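Local structure of NADH dehydrogenase, putative (Plasmodium falciparum, 5JWC) at residues Trp457-Val469 / Asp472-Ser485. The protein probably oxidises NADH with its bound FAD and passes the electrons to ubiquinone, as a type II NADH dehydrogenase of the malaria parasite. Numbering follows the deposited sequence.
Sequences WKGSLAYIGNHQV and DLPYYELKGGRFSS. With 4W0 (5-fluoro-3-methyl-2-{4-[4-(trifluoromethoxy)benzyl]phenyl}quinolin-4(1H)-one), chain M; TRT (fragment of triton X-100), chain J.
Ser484 OG is gripped from two directions: it accepts the backbone N-H of Val469, with Val469 N 3.1 Å from Ser484 OG, and donates to Gly481 O on a lone pair in the carbonyl plane. Its chi1 of 63° sets OG between its own backbone N and carbonyl carbon, where both bonds can form. Through it the middle strand of a three-stranded antiparallel meander in the NDH2 C-terminal domain is tied to the first turn of helix 484-495. Alongside, Gly480 N donates to Val469 O over 2.8 Å, and the bent Gln468 side chain brings OE1 to 2.9 Å from Gly481 N. The same amide is held at its other end, where NE2 bonds Asn466 O in the type I' turn from Gly465 to Gln468. A water joins this turn to the helix, lying within hydrogen-bonding distance of His467 O and Gly481 O and accepting the Ser485 N-H. At the far end of the meander, Ser460 and Asp472 form an antiparallel hydrogen-bonded pair. Beyond it the Trp457 ring, its CG swung anti to the backbone N (chi1 -179°), receives Pro474 CD over one face of its six-membered ring in a CH-pi contact, while Asp472 OD2 lies in plane at the ring edge. The turn, strand 460-465 and the helix start also line an inhibitor site. Tyr463, its OH accepting from His467 N, lays one ring face against the RYL-552 quinolone, with inhibitor C2 over the tyrosine ring centre; inhibitor C11 lies over one His467 ring face, and Ser485 CB approaches the quinolone oxygen O2 to 3.3 Å.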
ATOM      1  N   TRP A 457       2.014 -27.916  21.950  1.00 37.18           N
ATOM      2  CA  TRP A 457       0.816 -27.160  21.615  1.00 37.06           C
ATOM      3  C   TRP A 457       0.614 -26.001  22.597  1.00 35.96           C
ATOM      4  O   TRP A 457       0.625 -26.192  23.811  1.00 33.16           O
ATOM      5  CB  TRP A 457      -0.410 -28.064  21.604  1.00 39.08           C
ATOM      6  CG  TRP A 457      -1.656 -27.310  21.245  1.00 39.63           C
ATOM      7  CD1 TRP A 457      -1.886 -26.594  20.100  1.00 39.10           C
ATOM      8  CD2 TRP A 457      -2.837 -27.204  22.035  1.00 39.03           C
ATOM      9  NE1 TRP A 457      -3.146 -26.033  20.139  1.00 44.16           N
ATOM     10  CE2 TRP A 457      -3.754 -26.404  21.314  1.00 43.58           C
ATOM     11  CE3 TRP A 457      -3.216 -27.706  23.280  1.00 40.52           C
ATOM     12  CZ2 TRP A 457      -5.024 -26.097  21.801  1.00 49.15           C
ATOM     13  CZ3 TRP A 457      -4.475 -27.399  23.769  1.00 45.45           C
ATOM     14  CH2 TRP A 457      -5.367 -26.605  23.031  1.00 47.26           C
ATOM     15  N   LYS A 458       0.434 -24.799  22.067  1.00 33.42           N
ATOM     16  CA  LYS A 458       0.317 -23.616  22.922  1.00 35.45           C
ATOM     17  C   LYS A 458      -1.104 -23.053  22.920  1.00 32.94           C
ATOM     18  O   LYS A 458      -1.407 -22.116  23.641  1.00 37.25           O
ATOM     19  CB  LYS A 458       1.293 -22.534  22.467  1.00 40.96           C
ATOM     20  CG  LYS A 458       2.730 -23.021  22.230  1.00 45.73           C
ATOM     21  CD  LYS A 458       3.520 -23.052  23.521  1.00 44.84           C
ATOM     22  CE  LYS A 458       4.979 -23.437  23.277  1.00 48.38           C
ATOM     23  NZ  LYS A 458       5.643 -22.530  22.285  1.00 58.45           N
ATOM     24  N   GLY A 459      -1.968 -23.610  22.089  1.00 32.10           N
ATOM     25  CA  GLY A 459      -3.326 -23.114  21.998  1.00 31.44           C
ATOM     26  C   GLY A 459      -3.621 -22.333  20.730  1.00 34.04           C
ATOM     27  O   GLY A 459      -2.724 -22.030  19.936  1.00 36.47           O
ATOM     28  N   SER A 460      -4.897 -22.023  20.535  1.00 32.37           N
ATOM     29  CA  SER A 460      -5.361 -21.304  19.360  1.00 33.16           C
ATOM     30  C   SER A 460      -6.299 -20.183  19.760  1.00 36.01           C
ATOM     31  O   SER A 460      -6.987 -20.277  20.785  1.00 28.84           O
ATOM     32  CB  SER A 460      -6.078 -22.241  18.397  1.00 35.69           C
ATOM     33  OG  SER A 460      -5.298 -23.393  18.129  1.00 38.07           O
ATOM     34  N   LEU A 461      -6.342 -19.155  18.915  1.00 27.74           N
ATOM     35  CA  LEU A 461      -7.107 -17.948  19.147  1.00 31.18           C
ATOM     36  C   LEU A 461      -7.868 -17.604  17.885  1.00 31.69           C
ATOM     37  O   LEU A 461      -7.345 -17.774  16.784  1.00 30.24           O
ATOM     38  CB  LEU A 461      -6.175 -16.768  19.475  1.00 33.19           C
ATOM     39  CG  LEU A 461      -6.202 -16.176  20.864  1.00 40.23           C
ATOM     40  CD1 LEU A 461      -5.516 -17.236  21.725  1.00 45.02           C
ATOM     41  CD2 LEU A 461      -5.418 -14.886  20.911  1.00 36.41           C
ATOM     42  N   ALA A 462      -9.066 -17.054  18.032  1.00 30.59           N
ATOM     43  CA  ALA A 462      -9.785 -16.554  16.863  1.00 32.87           C
ATOM     44  C   ALA A 462     -10.651 -15.346  17.193  1.00 32.28           C
ATOM     45  O   ALA A 462     -11.319 -15.316  18.228  1.00 30.84           O
ATOM     46  CB  ALA A 462     -10.635 -17.664  16.251  1.00 33.66           C
ATOM     47  N   TYR A 463     -10.636 -14.342  16.318  1.00 30.99           N
ATOM     48  CA  TYR A 463     -11.553 -13.213  16.432  1.00 29.59           C
ATOM     49  C   TYR A 463     -12.841 -13.515  15.664  1.00 31.05           C
ATOM     50  O   TYR A 463     -12.790 -13.902  14.490  1.00 30.83           O
ATOM     51  CB  TYR A 463     -10.916 -11.917  15.915  1.00 32.75           C
ATOM     52  CG  TYR A 463     -11.878 -10.754  16.027  1.00 32.53           C
ATOM     53  CD1 TYR A 463     -12.214 -10.231  17.271  1.00 34.37           C
ATOM     54  CD2 TYR A 463     -12.474 -10.202  14.901  1.00 29.55           C
ATOM     55  CE1 TYR A 463     -13.107  -9.179  17.395  1.00 33.39           C
ATOM     56  CE2 TYR A 463     -13.386  -9.149  15.011  1.00 31.56           C
ATOM     57  CZ  TYR A 463     -13.690  -8.643  16.263  1.00 34.31           C
ATOM     58  OH  TYR A 463     -14.579  -7.606  16.410  1.00 32.73           O
ATOM     59  N   ILE A 464     -13.999 -13.373  16.315  1.00 27.42           N
ATOM     60  CA  ILE A 464     -15.248 -13.815  15.678  1.00 26.90           C
ATOM     61  C   ILE A 464     -16.307 -12.711  15.544  1.00 30.05           C
ATOM     62  O   ILE A 464     -17.489 -12.988  15.282  1.00 30.27           O
ATOM     63  CB  ILE A 464     -15.875 -15.040  16.427  1.00 28.87           C
ATOM     64  CG1 ILE A 464     -16.380 -14.656  17.821  1.00 32.24           C
ATOM     65  CG2 ILE A 464     -14.871 -16.217  16.505  1.00 26.27           C
ATOM     66  CD1 ILE A 464     -17.243 -15.739  18.460  1.00 30.50           C
ATOM     67  N   GLY A 465     -15.879 -11.462  15.695  1.00 28.96           N
ATOM     68  CA  GLY A 465     -16.738 -10.332  15.390  1.00 28.62           C
ATOM     69  C   GLY A 465     -17.325  -9.655  16.615  1.00 32.81           C
ATOM     70  O   GLY A 465     -17.540 -10.286  17.660  1.00 28.27           O
ATOM     71  N   ASN A 466     -17.578  -8.359  16.473  1.00 34.73           N
ATOM     72  CA  ASN A 466     -18.229  -7.563  17.508  1.00 38.49           C
ATOM     73  C   ASN A 466     -17.546  -7.684  18.862  1.00 35.14           C
ATOM     74  O   ASN A 466     -18.205  -7.938  19.874  1.00 36.05           O
ATOM     75  CB  ASN A 466     -19.708  -7.956  17.634  1.00 40.05           C
ATOM     76  CG  ASN A 466     -20.511  -6.947  18.456  1.00 47.83           C
ATOM     77  OD1 ASN A 466     -20.249  -5.746  18.402  1.00 44.00           O
ATOM     78  ND2 ASN A 466     -21.467  -7.437  19.235  1.00 40.95           N
ATOM     79  N   HIS A 467     -16.220  -7.526  18.846  1.00 34.73           N
ATOM     80  CA  HIS A 467     -15.361  -7.508  20.034  1.00 36.42           C
ATOM     81  C   HIS A 467     -15.125  -8.887  20.632  1.00 31.95           C
ATOM     82  O   HIS A 467     -14.379  -9.015  21.599  1.00 36.38           O
ATOM     83  CB  HIS A 467     -15.931  -6.584  21.119  1.00 37.80           C
ATOM     84  CG  HIS A 467     -16.133  -5.176  20.661  1.00 44.78           C
ATOM     85  ND1 HIS A 467     -17.193  -4.794  19.864  1.00 48.40           N
ATOM     86  CD2 HIS A 467     -15.408  -4.057  20.882  1.00 47.65           C
ATOM     87  CE1 HIS A 467     -17.110  -3.502  19.616  1.00 45.01           C
ATOM     88  NE2 HIS A 467     -16.034  -3.029  20.217  1.00 49.33           N
ATOM     89  N   GLN A 468     -15.747  -9.914  20.069  1.00 30.34           N
ATOM     90  CA  GLN A 468     -15.651 -11.251  20.654  1.00 30.44           C
ATOM     91  C   GLN A 468     -14.445 -12.060  20.142  1.00 31.94           C
ATOM     92  O   GLN A 468     -14.271 -12.288  18.934  1.00 30.09           O
ATOM     93  CB  GLN A 468     -16.943 -12.030  20.394  1.00 29.15           C
ATOM     94  CG  GLN A 468     -18.213 -11.269  20.726  1.00 31.09           C
ATOM     95  CD  GLN A 468     -18.254 -10.805  22.176  1.00 33.85           C
ATOM     96  OE1 GLN A 468     -18.101 -11.602  23.100  1.00 32.02           O
ATOM     97  NE2 GLN A 468     -18.454  -9.504  22.378  1.00 35.91           N
ATOM     98  N   VAL A 469     -13.614 -12.474  21.087  1.00 26.33           N
ATOM     99  CA  VAL A 469     -12.496 -13.356  20.822  1.00 27.18           C
ATOM    100  C   VAL A 469     -12.718 -14.691  21.537  1.00 31.05           C
ATOM    101  O   VAL A 469     -13.156 -14.719  22.690  1.00 28.78           O
ATOM    102  CB  VAL A 469     -11.166 -12.736  21.287  1.00 28.52           C
ATOM    103  CG1 VAL A 469     -10.058 -13.798  21.341  1.00 29.06           C
ATOM    104  CG2 VAL A 469     -10.756 -11.561  20.356  1.00 26.00           C
ATOM    105  N   ASP A 472      -8.919 -21.488  22.507  1.00 31.99           N
ATOM    106  CA  ASP A 472      -8.875 -22.883  22.918  1.00 33.71           C
ATOM    107  C   ASP A 472      -7.436 -23.149  23.335  1.00 36.93           C
ATOM    108  O   ASP A 472      -6.572 -23.319  22.483  1.00 38.00           O
ATOM    109  CB  ASP A 472      -9.323 -23.782  21.760  1.00 35.78           C
ATOM    110  CG  ASP A 472      -9.238 -25.267  22.078  1.00 42.48           C
ATOM    111  OD1 ASP A 472      -9.375 -26.076  21.127  1.00 46.02           O
ATOM    112  OD2 ASP A 472      -9.018 -25.635  23.249  1.00 39.86           O
ATOM    113  N   LEU A 473      -7.173 -23.119  24.642  1.00 30.86           N
ATOM    114  CA  LEU A 473      -5.814 -23.214  25.168  1.00 32.56           C
ATOM    115  C   LEU A 473      -5.642 -24.468  26.021  1.00 36.20           C
ATOM    116  O   LEU A 473      -6.630 -25.104  26.384  1.00 32.24           O
ATOM    117  CB  LEU A 473      -5.486 -21.971  25.992  1.00 36.62           C
ATOM    118  CG  LEU A 473      -5.686 -20.652  25.244  1.00 40.78           C
ATOM    119  CD1 LEU A 473      -5.633 -19.505  26.216  1.00 44.03           C
ATOM    120  CD2 LEU A 473      -4.616 -20.473  24.160  1.00 39.05           C
ATOM    121  N   PRO A 474      -4.383 -24.845  26.322  1.00 35.60           N
ATOM    122  CA  PRO A 474      -4.238 -25.866  27.359  1.00 41.57           C
ATOM    123  C   PRO A 474      -4.835 -25.323  28.655  1.00 35.73           C
ATOM    124  O   PRO A 474      -4.449 -24.227  29.077  1.00 38.42           O
ATOM    125  CB  PRO A 474      -2.714 -26.049  27.483  1.00 38.58           C
ATOM    126  CG  PRO A 474      -2.157 -25.547  26.179  1.00 39.95           C
ATOM    127  CD  PRO A 474      -3.079 -24.417  25.782  1.00 38.99           C
ATOM    128  N   TYR A 475      -5.785 -26.053  29.221  1.00 34.91           N
ATOM    129  CA  TYR A 475      -6.370 -25.756  30.540  1.00 36.24           C
ATOM    130  C   TYR A 475      -7.387 -24.612  30.591  1.00 37.36           C
ATOM    131  O   TYR A 475      -7.985 -24.405  31.647  1.00 37.42           O
ATOM    132  CB  TYR A 475      -5.269 -25.484  31.571  1.00 32.86           C
ATOM    133  CG  TYR A 475      -4.216 -26.564  31.593  1.00 37.51           C
ATOM    134  CD1 TYR A 475      -4.528 -27.848  32.012  1.00 35.11           C
ATOM    135  CD2 TYR A 475      -2.911 -26.304  31.170  1.00 40.74           C
ATOM    136  CE1 TYR A 475      -3.565 -28.854  32.029  1.00 38.42           C
ATOM    137  CE2 TYR A 475      -1.934 -27.305  31.178  1.00 39.55           C
ATOM    138  CZ  TYR A 475      -2.273 -28.574  31.609  1.00 43.37           C
ATOM    139  OH  TYR A 475      -1.331 -29.575  31.619  1.00 47.70           O
ATOM    140  N   TYR A 476      -7.589 -23.868  29.497  1.00 33.86           N
ATOM    141  CA  TYR A 476      -8.574 -22.756  29.497  1.00 33.21           C
ATOM    142  C   TYR A 476      -9.354 -22.737  28.192  1.00 35.93           C
ATOM    143  O   TYR A 476      -8.802 -23.088  27.147  1.00 31.50           O
ATOM    144  CB  TYR A 476      -7.901 -21.368  29.648  1.00 38.23           C
ATOM    145  CG  TYR A 476      -6.889 -21.249  30.735  1.00 41.58           C
ATOM    146  CD1 TYR A 476      -5.534 -21.345  30.454  1.00 42.90           C
ATOM    147  CD2 TYR A 476      -7.282 -21.023  32.057  1.00 51.87           C
ATOM    148  CE1 TYR A 476      -4.587 -21.250  31.471  1.00 50.10           C
ATOM    149  CE2 TYR A 476      -6.352 -20.906  33.075  1.00 49.83           C
ATOM    150  CZ  TYR A 476      -5.009 -21.033  32.780  1.00 56.99           C
ATOM    151  OH  TYR A 476      -4.094 -20.928  33.802  1.00 64.87           O
ATOM    152  N   GLU A 477     -10.620 -22.317  28.248  1.00 30.94           N
ATOM    153  CA  GLU A 477     -11.323 -21.850  27.048  1.00 36.39           C
ATOM    154  C   GLU A 477     -11.823 -20.432  27.285  1.00 40.32           C
ATOM    155  O   GLU A 477     -12.340 -20.111  28.364  1.00 34.56           O
ATOM    156  CB  GLU A 477     -12.525 -22.714  26.660  1.00 37.61           C
ATOM    157  CG  GLU A 477     -12.268 -24.200  26.494  1.00 50.27           C
ATOM    158  CD  GLU A 477     -13.558 -24.948  26.203  1.00 53.34           C
ATOM    159  OE1 GLU A 477     -14.430 -24.365  25.494  1.00 49.42           O
ATOM    160  OE2 GLU A 477     -13.699 -26.099  26.681  1.00 55.09           O
ATOM    161  N   LEU A 478     -11.656 -19.592  26.272  1.00 37.09           N
ATOM    162  CA  LEU A 478     -12.180 -18.236  26.289  1.00 32.88           C
ATOM    163  C   LEU A 478     -13.339 -18.141  25.301  1.00 35.16           C
ATOM    164  O   LEU A 478     -13.251 -18.614  24.155  1.00 30.96           O
ATOM    165  CB  LEU A 478     -11.065 -17.242  25.964  1.00 33.47           C
ATOM    166  CG  LEU A 478     -11.408 -15.768  25.816  1.00 39.75           C
ATOM    167  CD1 LEU A 478     -11.988 -15.205  27.111  1.00 41.32           C
ATOM    168  CD2 LEU A 478     -10.156 -15.000  25.424  1.00 37.09           C
ATOM    169  N   LYS A 479     -14.448 -17.561  25.749  1.00 32.21           N
ATOM    170  CA  LYS A 479     -15.621 -17.480  24.888  1.00 34.07           C
ATOM    171  C   LYS A 479     -16.211 -16.075  24.876  1.00 35.21           C
ATOM    172  O   LYS A 479     -17.312 -15.840  25.368  1.00 34.22           O
ATOM    173  CB  LYS A 479     -16.674 -18.517  25.311  1.00 33.71           C
ATOM    174  CG  LYS A 479     -16.186 -19.970  25.160  1.00 42.13           C
ATOM    175  CD  LYS A 479     -17.084 -20.977  25.890  1.00 44.18           C
ATOM    176  CE  LYS A 479     -17.066 -20.753  27.382  1.00 44.01           C
ATOM    177  NZ  LYS A 479     -17.990 -21.698  28.058  1.00 52.70           N
ATOM    178  N   GLY A 480     -15.459 -15.136  24.307  1.00 30.67           N
ATOM    179  CA  GLY A 480     -15.917 -13.763  24.207  1.00 32.22           C
ATOM    180  C   GLY A 480     -15.861 -13.000  25.518  1.00 33.30           C
ATOM    181  O   GLY A 480     -15.121 -13.363  26.418  1.00 33.20           O
ATOM    182  N   GLY A 481     -16.644 -11.931  25.616  1.00 32.79           N
ATOM    183  CA  GLY A 481     -16.627 -11.089  26.799  1.00 37.28           C
ATOM    184  C   GLY A 481     -15.774  -9.849  26.625  1.00 37.62           C
ATOM    185  O   GLY A 481     -14.927  -9.792  25.731  1.00 33.94           O
ATOM    186  N   ARG A 482     -15.982  -8.881  27.516  1.00 36.45           N
ATOM    187  CA  ARG A 482     -15.356  -7.562  27.454  1.00 41.17           C
ATOM    188  C   ARG A 482     -13.831  -7.591  27.392  1.00 40.20           C
ATOM    189  O   ARG A 482     -13.214  -6.740  26.763  1.00 44.95           O
ATOM    190  CB  ARG A 482     -15.796  -6.731  28.663  1.00 52.74           C
ATOM    191  CG  ARG A 482     -15.252  -5.311  28.684  1.00 62.47           C
ATOM    192  CD  ARG A 482     -15.750  -4.558  29.912  1.00 69.69           C
ATOM    193  NE  ARG A 482     -17.209  -4.454  29.896  1.00 83.19           N
ATOM    194  CZ  ARG A 482     -17.903  -3.504  29.274  1.00 80.95           C
ATOM    195  NH1 ARG A 482     -17.283  -2.557  28.589  1.00 74.72           N
ATOM    196  NH2 ARG A 482     -19.227  -3.517  29.319  1.00 80.58           N
ATOM    197  N   PHE A 483     -13.214  -8.559  28.053  1.00 38.36           N
ATOM    198  CA  PHE A 483     -11.762  -8.610  28.091  1.00 37.24           C
ATOM    199  C   PHE A 483     -11.135  -9.584  27.086  1.00 36.88           C
ATOM    200  O   PHE A 483      -9.920  -9.715  27.024  1.00 37.13           O
ATOM    201  CB  PHE A 483     -11.297  -8.946  29.507  1.00 41.89           C
ATOM    202  CG  PHE A 483     -11.576  -7.847  30.498  1.00 45.40           C
ATOM    203  CD1 PHE A 483     -12.634  -7.941  31.391  1.00 54.97           C
ATOM    204  CD2 PHE A 483     -10.798  -6.697  30.506  1.00 49.44           C
ATOM    205  CE1 PHE A 483     -12.895  -6.911  32.297  1.00 52.94           C
ATOM    206  CE2 PHE A 483     -11.050  -5.664  31.408  1.00 57.93           C
ATOM    207  CZ  PHE A 483     -12.101  -5.774  32.303  1.00 54.27           C
ATOM    208  N   SER A 484     -11.954 -10.262  26.294  1.00 34.35           N
ATOM    209  CA  SER A 484     -11.398 -11.226  25.367  1.00 32.30           C
ATOM    210  C   SER A 484     -10.560 -10.531  24.282  1.00 30.82           C
ATOM    211  O   SER A 484      -9.539 -11.064  23.879  1.00 30.67           O
ATOM    212  CB  SER A 484     -12.501 -12.095  24.754  1.00 29.16           C
ATOM    213  OG  SER A 484     -13.411 -11.337  23.982  1.00 34.40           O
ATOM    214  N   SER A 485     -10.967  -9.342  23.837  1.00 31.57           N
ATOM    215  CA  SER A 485     -10.186  -8.598  22.850  1.00 32.95           C
ATOM    216  C   SER A 485      -8.870  -8.111  23.447  1.00 33.83           C
ATOM    217  O   SER A 485      -7.880  -7.992  22.731  1.00 34.59           O
ATOM    218  CB  SER A 485     -10.988  -7.413  22.284  1.00 35.63           C
ATOM    219  OG  SER A 485     -11.148  -6.395  23.261  1.00 40.97           O
TER
HETATM  220  C1  4W0 M 611      -9.146  -8.155  15.843  1.00 42.38           C
HETATM  221  C2  4W0 M 611     -10.245  -7.364  15.468  1.00 45.85           C
HETATM  222  C3  4W0 M 611     -10.824  -6.476  16.391  1.00 44.24           C
HETATM  223  C4  4W0 M 611     -10.321  -6.369  17.700  1.00 44.64           C
HETATM  224  C5  4W0 M 611      -9.224  -7.155  18.075  1.00 45.01           C
HETATM  225  C6  4W0 M 611      -8.636  -8.040  17.161  1.00 41.15           C
HETATM  226  O1  4W0 M 611     -22.592  -3.161  15.573  1.00 72.17           O
HETATM  227  C7  4W0 M 611     -10.950  -5.412  18.678  1.00 51.25           C
HETATM  228  C8  4W0 M 611     -12.094  -4.611  18.276  1.00 52.67           C
HETATM  229  C9  4W0 M 611     -12.613  -4.736  16.895  1.00 43.26           C
HETATM  230  C10 4W0 M 611     -13.813  -3.990  16.356  1.00 43.97           C
HETATM  231  C11 4W0 M 611     -15.075  -4.188  16.920  1.00 45.23           C
HETATM  232  C12 4W0 M 611     -16.197  -3.547  16.408  1.00 43.97           C
HETATM  233  C13 4W0 M 611     -16.026  -2.735  15.309  1.00 40.83           C
HETATM  234  C14 4W0 M 611     -14.799  -2.561  14.731  1.00 38.84           C
HETATM  235  C15 4W0 M 611     -13.685  -3.194  15.236  1.00 49.86           C
HETATM  236  O2  4W0 M 611     -10.514  -5.307  19.804  1.00 53.58           O
HETATM  237  N   4W0 M 611     -11.992  -5.655  15.979  1.00 45.34           N
HETATM  238  C16 4W0 M 611     -17.127  -1.970  14.636  1.00 48.43           C
HETATM  239  C17 4W0 M 611     -18.563  -2.335  14.892  1.00 53.22           C
HETATM  240  C18 4W0 M 611     -19.022  -3.629  14.690  1.00 55.48           C
HETATM  241  C19 4W0 M 611     -20.367  -3.909  14.926  1.00 60.22           C
HETATM  242  C20 4W0 M 611     -21.233  -2.885  15.326  1.00 64.38           C
HETATM  243  C21 4W0 M 611     -20.766  -1.589  15.512  1.00 55.44           C
HETATM  244  C22 4W0 M 611     -19.431  -1.316  15.287  1.00 53.62           C
HETATM  245  C23 4W0 M 611     -12.710  -3.658  19.274  1.00 52.46           C
HETATM  246  F1  4W0 M 611      -8.738  -7.053  19.313  1.00 47.98           F
HETATM  247  C24 4W0 M 611     -22.901  -3.621  16.867  1.00 79.06           C
HETATM  248  F2  4W0 M 611     -22.320  -4.812  17.035  1.00 80.96           F
HETATM  249  F3  4W0 M 611     -24.232  -3.761  16.986  1.00 86.94           F
HETATM  250  F4  4W0 M 611     -22.437  -2.738  17.764  1.00 75.16           F
HETATM  251  C25 TRT J 608       4.705 -18.589  17.886  1.00 42.29           C
HETATM  252  O24 TRT J 608       4.006 -17.927  16.875  1.00 46.37           O
HETATM  253  C23 TRT J 608       3.190 -18.847  16.152  1.00 40.71           C
HETATM  254  C22 TRT J 608       1.909 -18.173  15.781  1.00 34.92           C
HETATM  255  O21 TRT J 608       0.933 -18.366  16.844  1.00 48.93           O
HETATM  256  C20 TRT J 608      -0.226 -17.580  16.624  1.00 42.73           C
HETATM  257  C19 TRT J 608      -1.373 -18.076  17.495  1.00 39.30           C
HETATM  258  O18 TRT J 608      -1.151 -17.888  18.914  1.00 54.69           O
HETATM  259  C17 TRT J 608      -2.052 -18.663  19.693  1.00 45.21           C
HETATM  260  C16 TRT J 608      -1.751 -18.439  21.205  1.00 46.73           C
HETATM  261  O15 TRT J 608      -0.629 -19.252  21.662  1.00 54.67           O
HETATM  262  C12 TRT J 608       0.053 -18.466  22.649  1.00 47.23           C
HETATM  263  C13 TRT J 608      -0.707 -17.967  23.741  1.00 59.36           C
HETATM  264  C14 TRT J 608      -0.089 -17.158  24.705  1.00 66.49           C
HETATM  265  C11 TRT J 608       1.403 -18.149  22.513  1.00 51.98           C
HETATM  266  C10 TRT J 608       2.030 -17.338  23.487  1.00 60.05           C
HETATM  267  C9  TRT J 608       1.284 -16.846  24.584  1.00 63.25           C
HETATM  268  C6  TRT J 608       1.964 -15.958  25.635  1.00 65.75           C
HETATM  269  C8  TRT J 608       2.639 -16.818  26.733  1.00 68.06           C
HETATM  270  C7  TRT J 608       3.063 -15.180  24.910  1.00 62.96           C
HETATM  271  C5  TRT J 608       0.913 -14.860  26.099  1.00 56.99           C
HETATM  272  C1  TRT J 608       0.271 -14.756  27.555  1.00 62.23           C
HETATM  273  C2  TRT J 608      -0.381 -16.060  28.060  1.00 65.73           C
HETATM  274  C4  TRT J 608       1.277 -14.167  28.555  1.00 62.59           C
HETATM  275  C3  TRT J 608      -0.861 -13.746  27.468  1.00 59.44           C
HETATM  276  O   HOH W   1     -13.655  -7.963  23.980  1.00 35.51           O